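Local atomic coordinates of N-alpha-acetyltransferase 35, NatC auxiliary subunit (Saccharomyces cerevisiae, PDB entry 6YGA), a protein that serves as the auxiliary subunit of the yeast NatC N-terminal acetyltransferase, which acetylates the N-terminal methionine of the L-A virus Gag protein. Residues P44-D47 with L48-T52; T159-V162 with Q163-S167; K535-L538 with N539-K543; L587-K590 with P591-S594; I633-E636 with V637-V641. One frame throughout, in Å; residues are numbered along the deposited sequence.

Contact 1: residues P44-D47 with L48-T52; sequences PRFD and LFEGT
Asp47 holds the start of a short turn through two acceptors. Its carboxylate oxygen OD1 takes the backbone N-H of Phe49 at 3.0 Å in a nearly straight bond, 174° at the hydrogen. The donor stands above the carboxylate plane. Asp47 CG lies anti to its own backbone N (chi1 -168°), and this places the carboxylate beside its own carbonyl carbon, close to the amides that follow. The carbonyl O of Asp47 accepts the backbone N of Glu50 at 3.2 Å. An aspartate whose side chain binds the N-H two residues ahead, with its carbonyl bound to the N-H three ahead, forms an Asx turn combined with a beta turn. Helical backbone angles follow at 48-50, within the loop between strands 40-42 and 55-56. Gly51 N bonds to Leu48 O. Phe49 O serves two donors, Thr52 N and Thr52 OG1, the hydroxyl at 2.6 Å and close to the C=O axis. Thr52 OG1 also sits over the centre of one face of the Phe49 ring. The Glu50 side chain crosses that of Phe46 at about a right angle: Phe46 CE1 is 3.4 Å from Glu50 OE1, with ring and carboxylate planes 37° apart. In an apolar contact, Phe46 CE2 is 4.2 Å from Leu48 CD2. Leu48 packs on Ile40 of its own chain and on Gln42 of the N-alpha-acetyltransferase 30 chain, Phe46 on Val29 of the N-alpha-acetyltransferase 38 chain.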
# COMPACT_ATOMS: atom_id res chain seq x y z
N PRO B 44 -9.50 10.96 -32.92
CA PRO B 44 -10.24 9.70 -32.72
C PRO B 44 -9.46 8.67 -31.92
O PRO B 44 -10.07 7.89 -31.17
CB PRO B 44 -10.51 9.22 -34.15
CG PRO B 44 -10.38 10.43 -35.01
CD PRO B 44 -9.35 11.29 -34.35
N ARG B 45 -8.13 8.65 -32.04
CA ARG B 45 -7.33 7.69 -31.28
C ARG B 45 -7.26 8.06 -29.80
O ARG B 45 -7.11 7.18 -28.95
CB ARG B 45 -5.92 7.60 -31.89
CG ARG B 45 -4.77 7.78 -30.90
CD ARG B 45 -3.44 8.00 -31.61
NE ARG B 45 -3.39 9.29 -32.30
CZ ARG B 45 -3.55 9.45 -33.61
NH1 ARG B 45 -3.76 8.40 -34.39
NH2 ARG B 45 -3.49 10.66 -34.14
N PHE B 46 -7.38 9.35 -29.48
CA PHE B 46 -7.20 9.80 -28.11
C PHE B 46 -8.34 9.34 -27.21
O PHE B 46 -9.51 9.42 -27.58
CB PHE B 46 -7.07 11.33 -28.08
CG PHE B 46 -6.95 11.90 -26.70
CD1 PHE B 46 -5.75 11.85 -26.02
CD2 PHE B 46 -8.04 12.48 -26.08
CE1 PHE B 46 -5.64 12.37 -24.74
CE2 PHE B 46 -7.94 13.01 -24.81
CZ PHE B 46 -6.73 12.95 -24.14
N ASP B 47 -7.99 8.87 -26.02
CA ASP B 47 -8.95 8.43 -25.01
C ASP B 47 -9.14 9.56 -23.99
O ASP B 47 -8.16 10.12 -23.49
CB ASP B 47 -8.47 7.16 -24.31
CG ASP B 47 -9.55 6.50 -23.44
OD1 ASP B 47 -10.48 7.20 -22.97
OD2 ASP B 47 -9.47 5.27 -23.23
N LEU B 48 -10.40 9.87 -23.69
CA LEU B 48 -10.71 10.96 -22.77
C LEU B 48 -10.39 10.62 -21.32
O LEU B 48 -10.43 11.52 -20.48
CB LEU B 48 -12.18 11.35 -22.89
CG LEU B 48 -12.48 12.32 -24.03
CD1 LEU B 48 -13.97 12.40 -24.26
CD2 LEU B 48 -11.91 13.68 -23.70
N PHE B 49 -10.08 9.36 -21.00
CA PHE B 49 -9.65 9.03 -19.65
C PHE B 49 -8.30 9.66 -19.33
O PHE B 49 -8.01 9.95 -18.16
CB PHE B 49 -9.59 7.52 -19.45
CG PHE B 49 -9.03 7.10 -18.11
CD1 PHE B 49 -9.85 7.08 -16.98
CD2 PHE B 49 -7.71 6.72 -17.97
CE1 PHE B 49 -9.34 6.70 -15.75
CE2 PHE B 49 -7.20 6.34 -16.74
CZ PHE B 49 -8.02 6.33 -15.63
N GLU B 50 -7.47 9.88 -20.35
CA GLU B 50 -6.17 10.49 -20.12
C GLU B 50 -6.31 11.91 -19.58
O GLU B 50 -5.42 12.39 -18.87
CB GLU B 50 -5.36 10.48 -21.42
CG GLU B 50 -3.96 11.04 -21.30
CD GLU B 50 -3.11 10.75 -22.53
OE1 GLU B 50 -3.58 10.02 -23.42
OE2 GLU B 50 -1.96 11.24 -22.59
N GLY B 51 -7.41 12.59 -19.89
CA GLY B 51 -7.61 13.92 -19.36
C GLY B 51 -8.06 13.98 -17.92
O GLY B 51 -8.19 15.08 -17.37
N THR B 52 -8.30 12.84 -17.28
CA THR B 52 -8.79 12.84 -15.91
C THR B 52 -7.71 13.27 -14.92
O THR B 52 -8.03 13.59 -13.77
CB THR B 52 -9.33 11.46 -15.52
OG1 THR B 52 -8.29 10.48 -15.67
CG2 THR B 52 -10.52 11.09 -16.40

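Contact 2: residues T159-V162 with Q163-S167; sequences TKFV and QKLLS
Gln163 begins the second part of this helical stretch by donating its backbone N to Thr159 O at 3.0 Å. Its side chain reaches Phe179 in a loop. Lys164 follows, with its N bonded to Lys160 O at 3.2 Å. Its CG lies beside its own backbone N (chi1 -57°), which brings CG to 3.4 Å from that same carbonyl O of Lys160. Farther out, Lys160 CE and Lys164 CE are 4.4 Å apart. The like-charged Lys160 NZ and Lys164 NZ are 5.2 Å apart. Leu165 carries the main side-chain contact. Its CG sits over one face of the Phe161 ring, offset toward the rim, in a CH-pi contact 4.1 Å from the ring centroid. Both methyl groups share the touch: Leu165 CD1 approaches Phe161 CE2 at 3.6 Å, and CD2 lies against CZ and CE1. Leu165 continues onto Ile338, Ile341 and Leu345 of helix 337-347. Leu166 N bonds to Val162 O at 2.9 Å, and Ser167 N continues the pattern onto Gln163 O. The pattern is a regular alpha-helical i to i+4 ladder near the C-terminal end of helix 142-167, with an aromatic-leucine pair on its buried face and lysines outside.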
# COMPACT_ATOMS: atom_id res chain seq x y z
N THR B 159 19.07 11.18 -1.11
CA THR B 159 17.94 11.04 -2.02
C THR B 159 18.35 10.36 -3.32
O THR B 159 17.56 9.62 -3.91
CB THR B 159 17.32 12.41 -2.32
OG1 THR B 159 18.19 13.15 -3.19
CG2 THR B 159 17.11 13.19 -1.04
N LYS B 160 19.58 10.60 -3.78
CA LYS B 160 20.08 9.89 -4.95
C LYS B 160 20.16 8.39 -4.68
O LYS B 160 19.87 7.58 -5.57
CB LYS B 160 21.44 10.44 -5.36
CG LYS B 160 21.98 9.85 -6.66
CD LYS B 160 23.42 10.28 -6.91
CE LYS B 160 23.91 9.82 -8.28
NZ LYS B 160 25.33 10.19 -8.50
N PHE B 161 20.55 8.01 -3.47
CA PHE B 161 20.62 6.60 -3.12
C PHE B 161 19.23 5.99 -3.03
O PHE B 161 19.02 4.84 -3.43
CB PHE B 161 21.38 6.41 -1.80
CG PHE B 161 21.29 5.02 -1.24
CD1 PHE B 161 21.81 3.95 -1.94
CD2 PHE B 161 20.70 4.80 -0.01
CE1 PHE B 161 21.73 2.67 -1.42
CE2 PHE B 161 20.62 3.52 0.51
CZ PHE B 161 21.13 2.46 -0.19
N VAL B 162 18.26 6.75 -2.51
CA VAL B 162 16.88 6.29 -2.48
C VAL B 162 16.37 6.06 -3.90
O VAL B 162 15.63 5.11 -4.16
CB VAL B 162 16.01 7.29 -1.71
CG1 VAL B 162 14.54 6.92 -1.79
CG2 VAL B 162 16.46 7.37 -0.25
N GLN B 163 16.78 6.91 -4.84
CA GLN B 163 16.39 6.73 -6.23
C GLN B 163 16.90 5.40 -6.77
O GLN B 163 16.19 4.71 -7.50
CB GLN B 163 16.90 7.89 -7.08
CG GLN B 163 16.27 7.98 -8.45
CD GLN B 163 16.88 9.08 -9.29
OE1 GLN B 163 18.10 9.29 -9.25
NE2 GLN B 163 16.06 9.78 -10.04
N LYS B 164 18.14 5.03 -6.43
CA LYS B 164 18.67 3.74 -6.86
C LYS B 164 17.88 2.59 -6.24
O LYS B 164 17.62 1.58 -6.91
CB LYS B 164 20.15 3.62 -6.49
CG LYS B 164 21.03 4.72 -7.06
CD LYS B 164 22.50 4.38 -6.88
CE LYS B 164 23.39 5.52 -7.36
NZ LYS B 164 24.82 5.08 -7.45
N LEU B 165 17.49 2.73 -4.97
CA LEU B 165 16.70 1.70 -4.31
C LEU B 165 15.37 1.49 -5.00
O LEU B 165 14.94 0.35 -5.21
CB LEU B 165 16.49 2.06 -2.84
CG LEU B 165 17.71 2.08 -1.92
CD1 LEU B 165 17.32 2.48 -0.51
CD2 LEU B 165 18.37 0.71 -1.92
N LEU B 166 14.69 2.59 -5.37
CA LEU B 166 13.40 2.48 -6.04
C LEU B 166 13.54 1.93 -7.46
O LEU B 166 12.60 1.31 -7.97
CB LEU B 166 12.70 3.83 -6.07
CG LEU B 166 12.14 4.31 -4.73
CD1 LEU B 166 11.49 5.68 -4.88
CD2 LEU B 166 11.15 3.30 -4.18
N SER B 167 14.69 2.14 -8.10
CA SER B 167 14.86 1.66 -9.47
C SER B 167 14.82 0.14 -9.55
O SER B 167 14.55 -0.41 -10.62
CB SER B 167 16.18 2.18 -10.05
OG SER B 167 17.29 1.66 -9.35

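Contact 3: residues K535-L538 with N539-K543; sequences KQFL and NYLLK
Phe537 and Leu541 form the tight side of this helical contact. Leu541 CD1 lies over one face of the Phe537 ring, 3.9 Å from its centroid, in a CH-pi contact. The methyl is offset toward the rim and comes to 3.6 Å from Phe537 CZ. Leu541 CD1 lies nearest CZ and CE2 of the ring, and Leu541 CG and CD2 lie nearest CE1. Phe537 CG stands anti to its backbone N (chi1 173°), which turns the ring along the helix toward the residue four ahead. Leu538 CD2 adds a contact to the same methyl, Leu541 CD1, at 4.1 Å. Beneath them the backbone bond from Leu541 N to Phe537 O is 3.1 Å long, with the donor in the carbonyl plane. Phe537 O also receives a weak bond from Tyr540 N, and it lies at the edge of the Tyr540 ring. Tyr540 belongs to the buried part too, through a longer contact: Phe537 CE1 and Tyr540 CD2 are 4.4 Å apart. Its hydroxyl is hydrogen-bonded to that of Tyr675.

The other side is looser and more polar. Lys535 and Asn539 are partly exposed there. Between them runs the backbone bond from Asn539 N to Lys535 O, at 3.0 Å. Their polar ends look to helix 465-506: Lys535 NZ forms a salt bridge with Glu491, and Asn539 OD1 accepts from Gln487 NE2.

Helix 511-564 is thus enclosed on several sides. Leu541 and Leu542 pack on Leu483 of helix 465-506, Phe537 on Leu320 of helix 319-328, and Tyr540 on Ile647 of helix 619-653.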
# COMPACT_ATOMS: atom_id res chain seq x y z
N LYS B 535 11.89 -34.60 10.94
CA LYS B 535 10.83 -35.09 11.81
C LYS B 535 10.47 -34.06 12.88
O LYS B 535 9.29 -33.81 13.13
CB LYS B 535 11.26 -36.41 12.46
CG LYS B 535 10.29 -36.93 13.51
CD LYS B 535 10.87 -38.11 14.26
CE LYS B 535 9.92 -38.57 15.35
NZ LYS B 535 10.43 -39.76 16.08
N GLN B 536 11.48 -33.45 13.50
CA GLN B 536 11.21 -32.45 14.53
C GLN B 536 10.68 -31.15 13.93
O GLN B 536 9.92 -30.43 14.59
CB GLN B 536 12.47 -32.20 15.34
CG GLN B 536 12.93 -33.45 16.07
CD GLN B 536 14.41 -33.48 16.33
OE1 GLN B 536 15.02 -32.45 16.64
NE2 GLN B 536 15.01 -34.65 16.19
N PHE B 537 11.06 -30.83 12.69
CA PHE B 537 10.47 -29.69 12.00
C PHE B 537 8.99 -29.91 11.73
O PHE B 537 8.16 -29.05 12.02
CB PHE B 537 11.23 -29.40 10.70
CG PHE B 537 10.61 -28.34 9.85
CD1 PHE B 537 10.17 -27.14 10.40
CD2 PHE B 537 10.48 -28.52 8.48
CE1 PHE B 537 9.60 -26.16 9.60
CE2 PHE B 537 9.92 -27.54 7.68
CZ PHE B 537 9.48 -26.36 8.24
N LEU B 538 8.64 -31.08 11.19
CA LEU B 538 7.23 -31.39 10.96
C LEU B 538 6.45 -31.44 12.27
O LEU B 538 5.25 -31.17 12.29
CB LEU B 538 7.09 -32.72 10.21
CG LEU B 538 7.65 -32.75 8.79
CD1 LEU B 538 7.59 -34.15 8.21
CD2 LEU B 538 6.89 -31.76 7.91
N ASN B 539 7.13 -31.78 13.37
CA ASN B 539 6.47 -31.74 14.67
C ASN B 539 6.04 -30.33 15.02
O ASN B 539 4.96 -30.12 15.58
CB ASN B 539 7.41 -32.30 15.73
CG ASN B 539 6.72 -33.27 16.65
OD1 ASN B 539 6.62 -34.46 16.35
ND2 ASN B 539 6.24 -32.77 17.78
N TYR B 540 6.87 -29.33 14.70
CA TYR B 540 6.51 -27.95 14.96
C TYR B 540 5.37 -27.49 14.04
O TYR B 540 4.45 -26.80 14.49
CB TYR B 540 7.73 -27.04 14.79
CG TYR B 540 7.39 -25.59 14.57
CD1 TYR B 540 6.82 -24.82 15.57
CD2 TYR B 540 7.64 -24.98 13.34
CE1 TYR B 540 6.50 -23.49 15.37
CE2 TYR B 540 7.33 -23.64 13.13
CZ TYR B 540 6.76 -22.90 14.15
OH TYR B 540 6.45 -21.58 13.95
N LEU B 541 5.43 -27.85 12.76
CA LEU B 541 4.38 -27.46 11.83
C LEU B 541 3.04 -28.06 12.24
O LEU B 541 1.99 -27.41 12.11
CB LEU B 541 4.74 -27.88 10.41
CG LEU B 541 5.92 -27.16 9.75
CD1 LEU B 541 6.18 -27.73 8.37
CD2 LEU B 541 5.68 -25.66 9.69
N LEU B 542 3.05 -29.30 12.73
CA LEU B 542 1.81 -29.92 13.18
C LEU B 542 1.24 -29.19 14.39
O LEU B 542 0.02 -29.00 14.49
CB LEU B 542 2.04 -31.40 13.49
CG LEU B 542 2.08 -32.32 12.27
CD1 LEU B 542 2.63 -33.69 12.64
CD2 LEU B 542 0.69 -32.44 11.67
N LYS B 543 2.11 -28.78 15.32
CA LYS B 543 1.64 -28.03 16.49
C LYS B 543 1.11 -26.66 16.08
O LYS B 543 0.11 -26.20 16.64
CB LYS B 543 2.76 -27.89 17.51
CG LYS B 543 2.68 -28.89 18.65
CD LYS B 543 3.31 -28.35 19.92
CE LYS B 543 2.97 -29.23 21.11
NZ LYS B 543 1.50 -29.34 21.31

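Contact 4: residues L587-K590 with P591-S594; sequences LRFK and PFNS. With EDO (1,2-ethanediol), chain C.
Helix 581-588 ends here and passes into a 3-10 turn, within the TPR-like family region. Phe589 is the first residue to leave helical backbone angles. Its carbonyl O accepts Phe592 N at 3.1 Å, and Lys590 O accepts Asn593 N at 3.1 Å. In both bonds the donor stands above the carbonyl plane. Pro591 has no N-H to offer, and its CD lies 3.6 Å from Arg588 O. The Phe589 and Phe592 rings touch through their CD2 atoms, 3.9 Å apart. They also meet rings elsewhere: Tyr471 contacts both, edge-to-face with Phe589, and Phe606 adds to the cluster. On another side of the turn, Arg588 is bent at chi2 and chi3 (63° and 65°), which brings its guanidinium to the subunit boundary. Arg588 NH1 donates to O1 of an ethanediol at 2.8 Å, met at the guanidinium edge and in its plane. The molecule probably comes from the crystallisation liquor, and it is also hydrogen-bonded to Met138 O of the N-alpha-acetyltransferase 30 chain. Pro591 CG lies 3.7 Å from its C1. Glu464, in a salt bridge with NE, and Arg137 O of the N-alpha-acetyltransferase 30 chain, bonded to NH2, probably set how the guanidinium is turned, with the ethanediol on NH1. Glu464 probably offsets the charge of this buried arginine where it meets the catalytic subunit.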
# COMPACT_ATOMS: atom_id res chain seq x y z
N LEU B 587 -18.42 -14.49 -4.94
CA LEU B 587 -17.46 -13.42 -5.14
C LEU B 587 -16.38 -13.42 -4.06
O LEU B 587 -15.21 -13.17 -4.34
CB LEU B 587 -18.18 -12.07 -5.17
CG LEU B 587 -17.30 -10.83 -5.31
CD1 LEU B 587 -16.65 -10.79 -6.69
CD2 LEU B 587 -18.09 -9.56 -5.05
N ARG B 588 -16.78 -13.70 -2.81
CA ARG B 588 -15.81 -13.68 -1.71
C ARG B 588 -14.76 -14.78 -1.89
O ARG B 588 -13.58 -14.57 -1.59
CB ARG B 588 -16.54 -13.83 -0.37
CG ARG B 588 -15.64 -14.17 0.81
CD ARG B 588 -14.64 -13.07 1.09
NE ARG B 588 -15.28 -11.84 1.51
CZ ARG B 588 -14.77 -10.63 1.33
NH1 ARG B 588 -13.60 -10.49 0.72
NH2 ARG B 588 -15.42 -9.55 1.75
N PHE B 589 -15.18 -15.94 -2.39
CA PHE B 589 -14.30 -17.09 -2.54
C PHE B 589 -13.78 -17.25 -3.97
O PHE B 589 -13.19 -18.29 -4.29
CB PHE B 589 -15.03 -18.36 -2.09
CG PHE B 589 -15.29 -18.40 -0.61
CD1 PHE B 589 -16.44 -17.84 -0.08
CD2 PHE B 589 -14.38 -18.99 0.24
CE1 PHE B 589 -16.68 -17.88 1.28
CE2 PHE B 589 -14.60 -19.03 1.61
CZ PHE B 589 -15.76 -18.47 2.13
N LYS B 590 -13.97 -16.24 -4.82
CA LYS B 590 -13.40 -16.26 -6.16
C LYS B 590 -11.90 -16.56 -6.20
O LYS B 590 -11.48 -17.31 -7.10
CB LYS B 590 -13.71 -14.92 -6.85
CG LYS B 590 -13.26 -14.81 -8.30
CD LYS B 590 -13.70 -13.47 -8.88
CE LYS B 590 -13.39 -13.36 -10.36
NZ LYS B 590 -11.93 -13.31 -10.64
N PRO B 591 -11.05 -16.05 -5.30
CA PRO B 591 -9.62 -16.38 -5.39
C PRO B 591 -9.31 -17.87 -5.29
O PRO B 591 -8.26 -18.30 -5.79
CB PRO B 591 -9.00 -15.61 -4.22
CG PRO B 591 -9.91 -14.48 -4.00
CD PRO B 591 -11.29 -15.01 -4.27
N PHE B 592 -10.17 -18.66 -4.65
CA PHE B 592 -9.91 -20.08 -4.48
C PHE B 592 -10.68 -20.93 -5.48
O PHE B 592 -10.67 -22.16 -5.37
CB PHE B 592 -10.26 -20.50 -3.05
CG PHE B 592 -9.91 -19.48 -2.00
CD1 PHE B 592 -8.62 -19.40 -1.49
CD2 PHE B 592 -10.87 -18.60 -1.52
CE1 PHE B 592 -8.30 -18.46 -0.53
CE2 PHE B 592 -10.55 -17.66 -0.55
CZ PHE B 592 -9.26 -17.58 -0.06
N ASN B 593 -11.32 -20.31 -6.46
CA ASN B 593 -12.27 -21.03 -7.30
C ASN B 593 -11.58 -21.96 -8.29
O ASN B 593 -12.12 -23.01 -8.63
CB ASN B 593 -13.18 -20.04 -8.03
CG ASN B 593 -14.37 -20.70 -8.66
OD1 ASN B 593 -14.84 -21.74 -8.19
ND2 ASN B 593 -14.87 -20.11 -9.74
N SER B 594 -10.38 -21.59 -8.75
CA SER B 594 -9.67 -22.37 -9.75
C SER B 594 -8.70 -23.38 -9.16
O SER B 594 -8.01 -24.07 -9.92
CB SER B 594 -8.93 -21.42 -10.70
OG SER B 594 -9.84 -20.55 -11.35
C1 EDO C . -11.40 -12.18 -1.57
O1 EDO C . -11.63 -12.29 -0.16
C2 EDO C . -10.25 -11.21 -1.84
O2 EDO C . -10.62 -9.89 -1.42

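Contact 5: residues I633-E636 with V637-V641; sequences IETE and VRNVV. With EDO (1,2-ethanediol), chain Y.
This is a local contact along consecutive turns of helix 619-653, which lies against helices 511-564 and 668-701. The backbone bonds run from i+4 to i. Val637 N meets Ile633 O at 2.9 Å, and Val640 N meets Glu636 O at 2.8 Å. Arg638 N to Glu634 O is longer and weak. Glu634 and Arg638 lie side by side and point the same way. Their planes are turned 72° apart, and Glu634 OE1 stays 4.1 Å from Arg638 NH2, beyond a salt bridge. The attraction between them is therefore probably loose. The Thr635 and Asn639 side chains lie side by side, with Thr635 CG2 4.0 Å from Asn639 ND2, while Thr635 OG1 bonds back to Asn631 O. Glu636 folds at chi2 (67°), which carries its carboxylate across Asn639, the carboxylate and amide planes nearly perpendicular. Glu636 OE1 lies 3.8 Å from Asn639 ND2. Glu636 OE2 has two partners, Ser550 OG and, at 3.0 Å, O2 of an ethanediol probably from the crystallisation liquor. That ethanediol also bonds to Ser643 OG, and its C2 lies 3.9 Å from Val640 CG2. On the inner side Val637 packs on Ile554 and Val640 on Ile547. Valines facing a neighbouring helix, with Arg638 and Asn639 on the exposed side, give the pattern of an amphipathic alpha helix packed against helices 511-564 and 668-701.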
# COMPACT_ATOMS: atom_id res chain seq x y z
N ILE B 633 -15.26 -24.11 23.93
CA ILE B 633 -14.48 -22.90 23.73
C ILE B 633 -13.48 -22.70 24.87
O ILE B 633 -12.29 -22.46 24.64
CB ILE B 633 -15.41 -21.68 23.57
CG1 ILE B 633 -16.10 -21.71 22.21
CG2 ILE B 633 -14.64 -20.37 23.77
CD1 ILE B 633 -16.98 -20.51 21.94
N GLU B 634 -13.96 -22.83 26.11
CA GLU B 634 -13.07 -22.66 27.26
C GLU B 634 -12.02 -23.76 27.32
O GLU B 634 -10.85 -23.49 27.61
CB GLU B 634 -13.89 -22.63 28.55
CG GLU B 634 -15.01 -21.60 28.56
CD GLU B 634 -15.77 -21.57 29.87
OE1 GLU B 634 -15.20 -22.01 30.89
OE2 GLU B 634 -16.92 -21.10 29.88
N THR B 635 -12.42 -25.00 27.05
CA THR B 635 -11.47 -26.11 27.11
C THR B 635 -10.42 -26.01 26.01
O THR B 635 -9.23 -26.20 26.26
CB THR B 635 -12.22 -27.44 27.02
OG1 THR B 635 -13.10 -27.58 28.14
CG2 THR B 635 -11.24 -28.61 27.02
N GLU B 636 -10.86 -25.68 24.79
CA GLU B 636 -9.93 -25.61 23.67
C GLU B 636 -9.00 -24.40 23.78
O GLU B 636 -7.84 -24.47 23.35
CB GLU B 636 -10.70 -25.57 22.35
CG GLU B 636 -9.86 -25.88 21.13
CD GLU B 636 -9.37 -27.32 21.11
OE1 GLU B 636 -9.90 -28.15 21.88
OE2 GLU B 636 -8.46 -27.62 20.31
N VAL B 637 -9.48 -23.30 24.36
CA VAL B 637 -8.61 -22.14 24.57
C VAL B 637 -7.44 -22.52 25.48
O VAL B 637 -6.29 -22.20 25.19
CB VAL B 637 -9.41 -20.95 25.13
CG1 VAL B 637 -8.49 -19.97 25.82
CG2 VAL B 637 -10.16 -20.25 24.00
N ARG B 638 -7.72 -23.25 26.57
CA ARG B 638 -6.64 -23.64 27.47
C ARG B 638 -5.67 -24.60 26.79
O ARG B 638 -4.46 -24.53 27.01
CB ARG B 638 -7.21 -24.25 28.74
CG ARG B 638 -8.10 -23.31 29.52
CD ARG B 638 -8.42 -23.88 30.89
NE ARG B 638 -9.32 -23.00 31.64
CZ ARG B 638 -10.63 -23.18 31.73
NH1 ARG B 638 -11.21 -24.20 31.11
NH2 ARG B 638 -11.37 -22.34 32.44
N ASN B 639 -6.19 -25.51 25.96
CA ASN B 639 -5.30 -26.40 25.21
C ASN B 639 -4.44 -25.62 24.23
O ASN B 639 -3.26 -25.93 24.05
CB ASN B 639 -6.11 -27.48 24.48
CG ASN B 639 -6.79 -28.45 25.43
OD1 ASN B 639 -6.35 -28.64 26.57
ND2 ASN B 639 -7.87 -29.07 24.97
N VAL B 640 -5.02 -24.61 23.58
CA VAL B 640 -4.24 -23.76 22.68
C VAL B 640 -3.13 -23.05 23.45
O VAL B 640 -1.99 -22.98 22.98
CB VAL B 640 -5.17 -22.76 21.96
CG1 VAL B 640 -4.35 -21.64 21.32
CG2 VAL B 640 -6.00 -23.48 20.91
N VAL B 641 -3.45 -22.53 24.64
CA VAL B 641 -2.44 -21.87 25.46
C VAL B 641 -1.31 -22.84 25.80
O VAL B 641 -0.13 -22.47 25.74
CB VAL B 641 -3.09 -21.29 26.73
CG1 VAL B 641 -2.04 -20.80 27.70
CG2 VAL B 641 -4.04 -20.16 26.35
C1 EDO Y . -3.73 -27.84 19.43
O1 EDO Y . -2.57 -27.13 18.98
C2 EDO Y . -4.50 -27.01 20.44
O2 EDO Y . -5.52 -27.83 21.03

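Contacts 2, 3 and 5 lie within long helices, while contacts 1 and 4 shape turns with i to i+3 bonds. Contact 3 is the most buried. The others mix buried and exposed residues. Contacts 2 and 3 share a leucine over a phenylalanine face, whereas contact 5 pairs buried aliphatic residues with polar and charged ones. Contacts 3 and 5 sit on helices 511-564 and 619-653, which pack together; the nearest atoms of the two contacts are about 6 Å apart. Contacts 1 and 4 both reach the N-alpha-acetyltransferase 30 chain, contact 1 by packing and contact 4 also by an arginine hydrogen bond. Their centres are about 34 Å apart, so that subunit is touched at two separated places.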